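PDB 2R3S: uncharacterized protein from Nostoc punctiforme, which is uncharacterised but is probably an S-adenosylmethionine-dependent O-methyltransferase, transferring a methyl group to a hydroxyl of a substrate not yet identified. Local coordinates for residues Ile164-Val169 against Gln185-Ala190; Phe179-Ala184 against Gln211-Arg216; Glu191-Asp196 against His218-Ser223. All coordinates share one frame; numbering follows the deposited sequence.

Contact 1 of 3, residues Ile164-Val169 against Gln185-Ala190; sequences IEPLKV and QHNPNA
Pro166 and Leu167, leading into strand 168-172, pack against Asn187, Asn189 and Ala190 of the turn that follows helix 178-186, a partly buried contact of van der Waals touches and one bridging water. The Asn187 side chain crosses the proline ring at about a right angle, and its OD1 lies 3.6 Å from Pro166 CD. Its CG stands anti to its own carbonyl carbon (chi1 -60°), while ND2 turns back to hydrogen-bond Val183 O in the last turn of the helix, which holds the amide in place. Glu165 runs past the same amide in the opposite sense, with its CG 3.8 Å from Asn187 OD1. These pieces belong to one beta-alpha-beta unit of the Rossmann-like methyltransferase domain, made of strand 168-172, helix 178-186 and strand 191-196, and here the end of the helix returns beside the start of the first strand. Reversal of the chain is achieved by a type I beta turn from Asn187 to Ala190, closed by Ala190 N to Asn187 O at 2.9 Å. A water links the turn to Glu165: it donates to Glu165 OE2 at 3.1 Å and accepts from Asn189 N at 2.9 Å. Within the turn, the Asn189 side chain lies alongside that of Leu167, both pointing the same way, Leu167 CD2 being 4.0 Å from Asn189 CB. Ala190 CB rests 3.8 Å from Pro166 O. Pro166 also touches Val159 of helix 149-159 and Val183, whereas the backbone N atoms of Leu167 and Lys168 both bond to Asp234 OD2.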
loop_
_atom_site.group_PDB
_atom_site.type_symbol
_atom_site.label_atom_id
_atom_site.label_comp_id
_atom_site.label_asym_id
_atom_site.label_seq_id
_atom_site.Cartn_x
_atom_site.Cartn_y
_atom_site.Cartn_z
ATOM N N ILE A 164 23.493 30.071 21.798
ATOM C CA ILE A 164 22.305 30.094 22.652
ATOM C C ILE A 164 22.524 29.249 23.919
ATOM O O ILE A 164 23.207 28.213 23.871
ATOM C CB ILE A 164 21.052 29.564 21.901
ATOM N N GLU A 165 21.962 29.700 25.045
ATOM C CA GLU A 165 21.895 28.874 26.258
ATOM C C GLU A 165 20.632 29.206 27.071
ATOM O O GLU A 165 20.584 30.231 27.769
ATOM C CB GLU A 165 23.157 29.029 27.127
ATOM C CG GLU A 165 23.340 27.877 28.145
ATOM C CD GLU A 165 23.915 28.342 29.475
ATOM O OE1 GLU A 165 24.959 29.024 29.443
ATOM O OE2 GLU A 165 23.321 28.033 30.543
ATOM N N PRO A 166 19.611 28.325 27.009
ATOM C CA PRO A 166 18.309 28.676 27.555
ATOM C C PRO A 166 18.195 28.422 29.048
ATOM O O PRO A 166 18.817 27.509 29.599
ATOM C CB PRO A 166 17.368 27.747 26.806
ATOM C CG PRO A 166 18.164 26.520 26.638
ATOM C CD PRO A 166 19.603 26.954 26.466
ATOM N N LEU A 167 17.411 29.260 29.699
ATOM C CA LEU A 167 17.003 29.005 31.048
ATOM C C LEU A 167 15.518 28.637 31.053
ATOM O O LEU A 167 15.067 27.955 31.970
ATOM C CB LEU A 167 17.323 30.221 31.949
ATOM C CG LEU A 167 18.785 30.747 32.008
ATOM C CD1 LEU A 167 18.940 31.693 33.199
ATOM C CD2 LEU A 167 19.854 29.660 32.097
ATOM N N LYS A 168 14.759 29.060 30.041
ATOM C CA LYS A 168 13.328 28.750 29.998
ATOM C C LYS A 168 12.831 28.301 28.612
ATOM O O LYS A 168 12.929 29.041 27.632
ATOM C CB LYS A 168 12.519 29.941 30.510
ATOM C CG LYS A 168 11.175 29.565 31.090
ATOM C CD LYS A 168 10.452 30.752 31.663
ATOM C CE LYS A 168 9.018 30.387 31.994
ATOM N NZ LYS A 168 8.262 31.522 32.533
ATOM N N VAL A 169 12.256 27.098 28.564
ATOM C CA VAL A 169 11.912 26.410 27.318
ATOM C C VAL A 169 10.430 26.010 27.299
ATOM O O VAL A 169 9.903 25.485 28.265
ATOM C CB VAL A 169 12.786 25.141 27.106
ATOM C CG1 VAL A 169 12.486 24.483 25.739
ATOM C CG2 VAL A 169 14.252 25.483 27.225
ATOM N N GLN A 185 18.553 17.860 29.137
ATOM C CA GLN A 185 19.712 16.971 29.312
ATOM C C GLN A 185 21.035 17.701 29.084
ATOM O O GLN A 185 22.016 17.438 29.761
ATOM C CB GLN A 185 19.617 15.761 28.363
ATOM C CG GLN A 185 20.943 15.028 28.091
ATOM C CD GLN A 185 20.871 14.065 26.916
ATOM O OE1 GLN A 185 19.794 13.664 26.490
ATOM N NE2 GLN A 185 22.031 13.688 26.391
ATOM N N HIS A 186 21.065 18.611 28.106
ATOM C CA HIS A 186 22.318 19.316 27.741
ATOM C C HIS A 186 22.494 20.679 28.394
ATOM O O HIS A 186 23.546 21.287 28.263
ATOM C CB HIS A 186 22.430 19.438 26.223
ATOM C CG HIS A 186 22.524 18.112 25.542
ATOM N ND1 HIS A 186 23.575 17.245 25.755
ATOM C CD2 HIS A 186 21.670 17.472 24.710
ATOM C CE1 HIS A 186 23.379 16.143 25.056
ATOM N NE2 HIS A 186 22.227 16.253 24.418
ATOM N N ASN A 187 21.462 21.146 29.087
ATOM C CA ASN A 187 21.467 22.434 29.748
ATOM C C ASN A 187 20.920 22.287 31.176
ATOM O O ASN A 187 19.714 22.402 31.388
ATOM C CB ASN A 187 20.619 23.432 28.950
ATOM C CG ASN A 187 21.130 23.634 27.522
ATOM O OD1 ASN A 187 22.052 24.421 27.290
ATOM N ND2 ASN A 187 20.519 22.931 26.555
ATOM N N PRO A 188 21.808 22.028 32.160
ATOM C CA PRO A 188 21.466 21.833 33.581
ATOM C C PRO A 188 20.631 22.924 34.261
ATOM O O PRO A 188 19.960 22.651 35.254
ATOM C CB PRO A 188 22.834 21.737 34.251
ATOM C CG PRO A 188 23.710 21.192 33.198
ATOM C CD PRO A 188 23.255 21.869 31.942
ATOM N N ASN A 189 20.652 24.140 33.735
ATOM C CA ASN A 189 19.850 25.226 34.299
ATOM C C ASN A 189 18.569 25.507 33.514
ATOM O O ASN A 189 17.875 26.485 33.793
ATOM C CB ASN A 189 20.691 26.495 34.380
ATOM C CG ASN A 189 22.005 26.266 35.077
ATOM O OD1 ASN A 189 22.035 25.773 36.206
ATOM N ND2 ASN A 189 23.102 26.600 34.404
ATOM N N ALA A 190 18.244 24.662 32.539
ATOM C CA ALA A 190 17.054 24.874 31.743
ATOM C C ALA A 190 15.850 24.341 32.507
ATOM O O ALA A 190 15.916 23.278 33.121
ATOM C CB ALA A 190 17.193 24.187 30.392
HETATM O O HOH W 1 22.068 25.321 31.442
#

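Contact 2 of 3, residues Phe179-Ala184 against Gln211-Arg216. With EDO (1,2-ethanediol), chain G.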
loop_
_atom_site.group_PDB
_atom_site.type_symbol
_atom_site.label_atom_id
_atom_site.label_comp_id
_atom_site.label_asym_id
_atom_site.label_seq_id
_atom_site.Cartn_x
_atom_site.Cartn_y
_atom_site.Cartn_z
ATOM N N PHE A 179 12.076 16.341 22.681
ATOM C CA PHE A 179 12.765 17.579 22.231
ATOM C C PHE A 179 13.146 18.486 23.399
ATOM O O PHE A 179 14.323 18.797 23.583
ATOM C CB PHE A 179 11.971 18.302 21.137
ATOM C CG PHE A 179 11.927 17.522 19.841
ATOM C CD1 PHE A 179 12.972 17.623 18.922
ATOM C CD2 PHE A 179 10.895 16.635 19.574
ATOM C CE1 PHE A 179 12.971 16.882 17.742
ATOM C CE2 PHE A 179 10.882 15.887 18.388
ATOM C CZ PHE A 179 11.917 16.010 17.477
ATOM N N GLY A 180 12.171 18.856 24.217
ATOM C CA GLY A 180 12.438 19.618 25.438
ATOM C C GLY A 180 13.298 18.875 26.435
ATOM O O GLY A 180 14.153 19.473 27.078
ATOM N N ILE A 181 13.076 17.563 26.565
ATOM C CA ILE A 181 13.865 16.730 27.467
ATOM C C ILE A 181 15.338 16.758 27.088
ATOM O O ILE A 181 16.189 16.880 27.955
ATOM C CB ILE A 181 13.338 15.265 27.522
ATOM C CG1 ILE A 181 12.009 15.217 28.281
ATOM C CG2 ILE A 181 14.327 14.363 28.196
ATOM C CD1 ILE A 181 11.102 14.038 27.957
ATOM N N ALA A 182 15.647 16.657 25.803
ATOM C CA ALA A 182 17.046 16.748 25.350
ATOM C C ALA A 182 17.660 18.120 25.630
ATOM O O ALA A 182 18.839 18.200 25.967
ATOM C CB ALA A 182 17.179 16.395 23.852
ATOM N N VAL A 183 16.890 19.195 25.460
ATOM C CA VAL A 183 17.370 20.525 25.843
ATOM C C VAL A 183 17.747 20.470 27.338
ATOM O O VAL A 183 18.841 20.845 27.710
ATOM C CB VAL A 183 16.342 21.642 25.512
ATOM C CG1 VAL A 183 16.788 22.969 26.056
ATOM C CG2 VAL A 183 16.135 21.732 23.993
ATOM N N ALA A 184 16.874 19.917 28.176
ATOM C CA ALA A 184 17.154 19.800 29.616
ATOM C C ALA A 184 18.382 18.962 29.876
ATOM O O ALA A 184 19.201 19.327 30.714
ATOM C CB ALA A 184 15.930 19.226 30.381
ATOM N N GLN A 211 14.693 10.056 31.948
ATOM C CA GLN A 211 15.918 10.738 31.540
ATOM C C GLN A 211 16.641 11.512 32.654
ATOM O O GLN A 211 17.745 11.991 32.443
ATOM C CB GLN A 211 15.611 11.685 30.376
ATOM C CG GLN A 211 15.188 10.943 29.114
ATOM C CD GLN A 211 16.275 10.006 28.629
ATOM O OE1 GLN A 211 17.450 10.407 28.514
ATOM N NE2 GLN A 211 15.908 8.750 28.367
ATOM N N GLY A 212 16.021 11.639 33.823
ATOM C CA GLY A 212 16.653 12.271 34.977
ATOM C C GLY A 212 16.449 13.772 35.076
ATOM O O GLY A 212 17.277 14.469 35.653
ATOM N N VAL A 213 15.350 14.269 34.510
ATOM C CA VAL A 213 15.100 15.702 34.434
ATOM C C VAL A 213 13.672 16.059 34.851
ATOM O O VAL A 213 13.189 17.150 34.572
ATOM C CB VAL A 213 15.470 16.255 33.007
ATOM C CG1 VAL A 213 16.887 15.855 32.663
ATOM C CG2 VAL A 213 14.498 15.764 31.918
ATOM N N ALA A 214 13.010 15.142 35.551
ATOM C CA ALA A 214 11.626 15.320 35.960
ATOM C C ALA A 214 11.418 16.621 36.751
ATOM O O ALA A 214 10.383 17.291 36.593
ATOM C CB ALA A 214 11.165 14.122 36.794
ATOM N N SER A 215 12.382 16.968 37.608
ATOM C CA SER A 215 12.236 18.146 38.461
ATOM C C SER A 215 12.325 19.469 37.692
ATOM O O SER A 215 12.021 20.519 38.246
ATOM C CB SER A 215 13.319 18.151 39.529
ATOM O OG SER A 215 14.594 18.348 38.946
ATOM N N ARG A 216 12.798 19.413 36.446
ATOM C CA ARG A 216 12.928 20.587 35.592
ATOM C C ARG A 216 11.988 20.480 34.423
ATOM O O ARG A 216 12.160 21.175 33.411
ATOM C CB ARG A 216 14.366 20.716 35.096
ATOM C CG ARG A 216 15.369 20.733 36.223
ATOM C CD ARG A 216 16.701 21.200 35.763
ATOM N NE ARG A 216 17.488 20.109 35.220
ATOM C CZ ARG A 216 18.002 20.060 33.996
ATOM N NH1 ARG A 216 17.806 21.041 33.119
ATOM N NH2 ARG A 216 18.721 19.009 33.644
HETATM C C1 EDO G . 20.684 13.641 35.448
HETATM O O1 EDO G . 21.698 13.033 34.640
HETATM C C2 EDO G . 20.016 12.529 36.254
HETATM O O2 EDO G . 18.947 13.018 37.070
#
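Ala184, Ile181 and Val213 form the apolar centre of this buried contact, in which helix 178-186 of the Rossmann-like domain packs on the connection between helix 198-211 and strand 217-221. That connection begins with a Schellman motif, where Gly212 has positive phi, and the next residue, Val213, points its side chain toward helix 178-186. Ala184 CB meets Val213 CB at 4.0 Å. One turn earlier Ile181, with CG2 anti to its backbone N, uses that methyl on two neighbours: it is 4.0 Å from Val213 CG2, and it reaches the aliphatic part of Gln211, 3.6 Å from Gln211 CG, where the two side chains cross at about a right angle. Ala208 of helix 198-211 touches both Ile181 and Val213 and extends the apolar patch. The polar partner of Ala184 is Arg216. In an unbroken helix Ala184 O would accept from the amide four residues on, but that residue is Pro188, which has no N-H. The guanidinium takes over, both terminal nitrogens coming from the same face of the carbonyl plane, while NH1 also bonds Ala190 O, its stronger partner. Ala184 O lies in the guanidinium plane, 3.0 Å from Arg216 NH2, in a fairly straight bond (155° at the hydrogen), and 3.3 Å from Arg216 NH1 in a more bent one (140°).

Contact 3 of 3, residues Glu191-Asp196 against His218-Ser223. With EDO (1,2-ethanediol), chain D.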
loop_
_atom_site.group_PDB
_atom_site.type_symbol
_atom_site.label_atom_id
_atom_site.label_comp_id
_atom_site.label_asym_id
_atom_site.label_seq_id
_atom_site.Cartn_x
_atom_site.Cartn_y
_atom_site.Cartn_z
ATOM N N GLU A 191 14.760 25.098 32.479
ATOM C CA GLU A 191 13.471 24.635 32.956
ATOM C C GLU A 191 12.571 24.485 31.740
ATOM O O GLU A 191 12.470 25.419 30.934
ATOM C CB GLU A 191 12.854 25.637 33.940
ATOM C CG GLU A 191 13.662 25.833 35.242
ATOM C CD GLU A 191 13.498 24.696 36.235
ATOM O OE1 GLU A 191 12.431 24.042 36.241
ATOM O OE2 GLU A 191 14.449 24.460 37.015
ATOM N N ILE A 192 11.907 23.331 31.631
ATOM C CA ILE A 192 11.117 22.959 30.460
ATOM C C ILE A 192 9.634 22.961 30.766
ATOM O O ILE A 192 9.182 22.411 31.772
ATOM C CB ILE A 192 11.470 21.540 29.934
ATOM C CG1 ILE A 192 12.987 21.316 29.877
ATOM C CG2 ILE A 192 10.837 21.326 28.592
ATOM C CD1 ILE A 192 13.785 22.319 29.042
ATOM N N PHE A 193 8.871 23.596 29.896
ATOM C CA PHE A 193 7.432 23.588 30.001
ATOM C C PHE A 193 6.855 22.928 28.757
ATOM O O PHE A 193 7.051 23.411 27.625
ATOM C CB PHE A 193 6.898 25.013 30.178
ATOM C CG PHE A 193 7.324 25.639 31.459
ATOM C CD1 PHE A 193 8.617 26.105 31.608
ATOM C CD2 PHE A 193 6.448 25.743 32.516
ATOM C CE1 PHE A 193 9.044 26.667 32.799
ATOM C CE2 PHE A 193 6.853 26.308 33.693
ATOM C CZ PHE A 193 8.167 26.777 33.835
ATOM N N GLY A 194 6.144 21.830 28.975
ATOM C CA GLY A 194 5.522 21.082 27.902
ATOM C C GLY A 194 4.057 21.345 27.800
ATOM O O GLY A 194 3.338 21.263 28.792
ATOM N N VAL A 195 3.598 21.626 26.586
ATOM C CA VAL A 195 2.185 21.847 26.327
ATOM C C VAL A 195 1.651 20.731 25.472
ATOM O O VAL A 195 2.133 20.521 24.364
ATOM C CB VAL A 195 1.957 23.201 25.574
ATOM C CG1 VAL A 195 0.482 23.420 25.279
ATOM C CG2 VAL A 195 2.512 24.376 26.380
ATOM N N ASP A 196 0.660 20.006 25.970
ATOM C CA ASP A 196 -0.081 19.039 25.141
ATOM C C ASP A 196 -1.372 18.672 25.855
ATOM O O ASP A 196 -1.654 19.192 26.936
ATOM C CB ASP A 196 0.753 17.772 24.868
ATOM C CG ASP A 196 0.512 17.188 23.473
ATOM O OD1 ASP A 196 -0.666 17.044 23.075
ATOM O OD2 ASP A 196 1.499 16.848 22.780
ATOM N N HIS A 218 7.971 20.685 33.501
ATOM C CA HIS A 218 6.681 21.191 33.977
ATOM C C HIS A 218 5.651 21.082 32.877
ATOM O O HIS A 218 5.996 21.171 31.725
ATOM C CB HIS A 218 6.846 22.661 34.421
ATOM C CG HIS A 218 8.088 22.901 35.221
ATOM N ND1 HIS A 218 8.238 22.450 36.514
ATOM C CD2 HIS A 218 9.252 23.511 34.896
ATOM C CE1 HIS A 218 9.438 22.782 36.956
ATOM N NE2 HIS A 218 10.071 23.434 35.996
ATOM N N THR A 219 4.385 20.906 33.214
ATOM C CA THR A 219 3.376 20.670 32.189
ATOM C C THR A 219 2.270 21.725 32.222
ATOM O O THR A 219 1.894 22.216 33.281
ATOM C CB THR A 219 2.763 19.233 32.275
ATOM O OG1 THR A 219 1.953 19.106 33.450
ATOM C CG2 THR A 219 3.858 18.174 32.289
ATOM N N ILE A 220 1.788 22.100 31.043
ATOM C CA ILE A 220 0.659 22.997 30.892
ATOM C C ILE A 220 -0.288 22.199 30.035
ATOM O O ILE A 220 -0.103 22.123 28.820
ATOM C CB ILE A 220 1.059 24.309 30.187
ATOM C CG1 ILE A 220 2.152 25.027 30.956
ATOM C CG2 ILE A 220 -0.126 25.216 30.045
ATOM C CD1 ILE A 220 2.743 26.167 30.239
ATOM N N ALA A 221 -1.267 21.559 30.665
ATOM C CA ALA A 221 -2.184 20.669 29.968
ATOM C C ALA A 221 -3.262 21.473 29.245
ATOM O O ALA A 221 -3.752 22.476 29.770
ATOM C CB ALA A 221 -2.818 19.699 30.933
ATOM N N GLY A 222 -3.626 21.014 28.046
ATOM C CA GLY A 222 -4.651 21.646 27.224
ATOM C C GLY A 222 -4.198 21.956 25.805
ATOM O O GLY A 222 -3.126 21.547 25.376
ATOM N N SER A 223 -5.051 22.682 25.094
ATOM C CA SER A 223 -4.797 23.177 23.747
ATOM C C SER A 223 -3.739 24.243 23.696
ATOM O O SER A 223 -3.784 25.201 24.463
ATOM C CB SER A 223 -6.075 23.769 23.165
ATOM O OG SER A 223 -5.774 24.508 22.003
HETATM C C1 EDO D . -2.535 20.544 21.189
HETATM O O1 EDO D . -3.322 21.733 21.002
HETATM C C2 EDO D . -2.336 20.282 22.674
HETATM O O2 EDO D . -1.455 21.242 23.287
#
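Phe193 spreads its ring beneath His218, whose CD2 sits over one face, toward the rim, 3.6 Å from Phe193 CZ. The two ring planes are oblique, 40° apart, and the same face also receives an off-centre CH-pi contact, His218 CB lying 4.1 Å from the centroid of the Phe193 ring. Lys168 makes a cation-pi contact with this phenylalanine from the neighbouring strand. Glu191, its chain bent at chi2 (-77°), comes to the edge of the imidazole, near its plane; His218 NE2 donates to Glu191 OE1, although the modelled 2.4 Å is doubtfully short. An alanine in place of His218 would probably leave the Glu191 carboxylate without this mate and one face of the Phe193 ring without its imidazole cover. Between the backbones runs a parallel ladder. His218 N donates to Ile192 O at 2.7 Å, and Gly194 N to His218 O at 2.8 Å. The alternation continues with Ile220 N to Gly194 O at 2.9 Å. Further on, Val195 CG2 packs 4.1 Å from Ile220 CB on the face that also carries Phe193 and His218, while Thr219, Asp196 and Ala221 project to the other, where helix 198-211 lies. Beyond these, Gly222 N bonds Asp196 O at 2.9 Å, and Asp196 OD2 is held by Ser175 N. Segments 191-196 and 218-221 run at 24° to each other; their strands are the two of a beta-alpha-beta crossover at the margin of the Rossmann-like sheet, and in class I methyltransferases an acidic residue placed like Asp196 usually faces the cofactor ribose, a role only inferred here.

The three contacts interlock around helix 178-186 and strands 168-172, 191-196 and 217-221; the segments of contact 2 alternate along the chain with those of both others. Contacts 1 and 2, centres about 9 Å apart, are joined by Arg216 NH1, 2.9 Å from Ala190 O, its guanidinium spanning the helix end and the turn that follows. Contact 3 is centred about 12 Å from contact 2, Arg216 O receiving Ile192 N at 2.8 Å. Contact 1 reaches the same sheet through Val169 O, 2.7 Å from Phe193 N. Contacts 1 and 2 lie toward the Glu191 end of strand 191-196; at the other end an ethanediol, probably from the crystallisation liquor, lies beside Asp196, where related methyltransferases would place the cofactor.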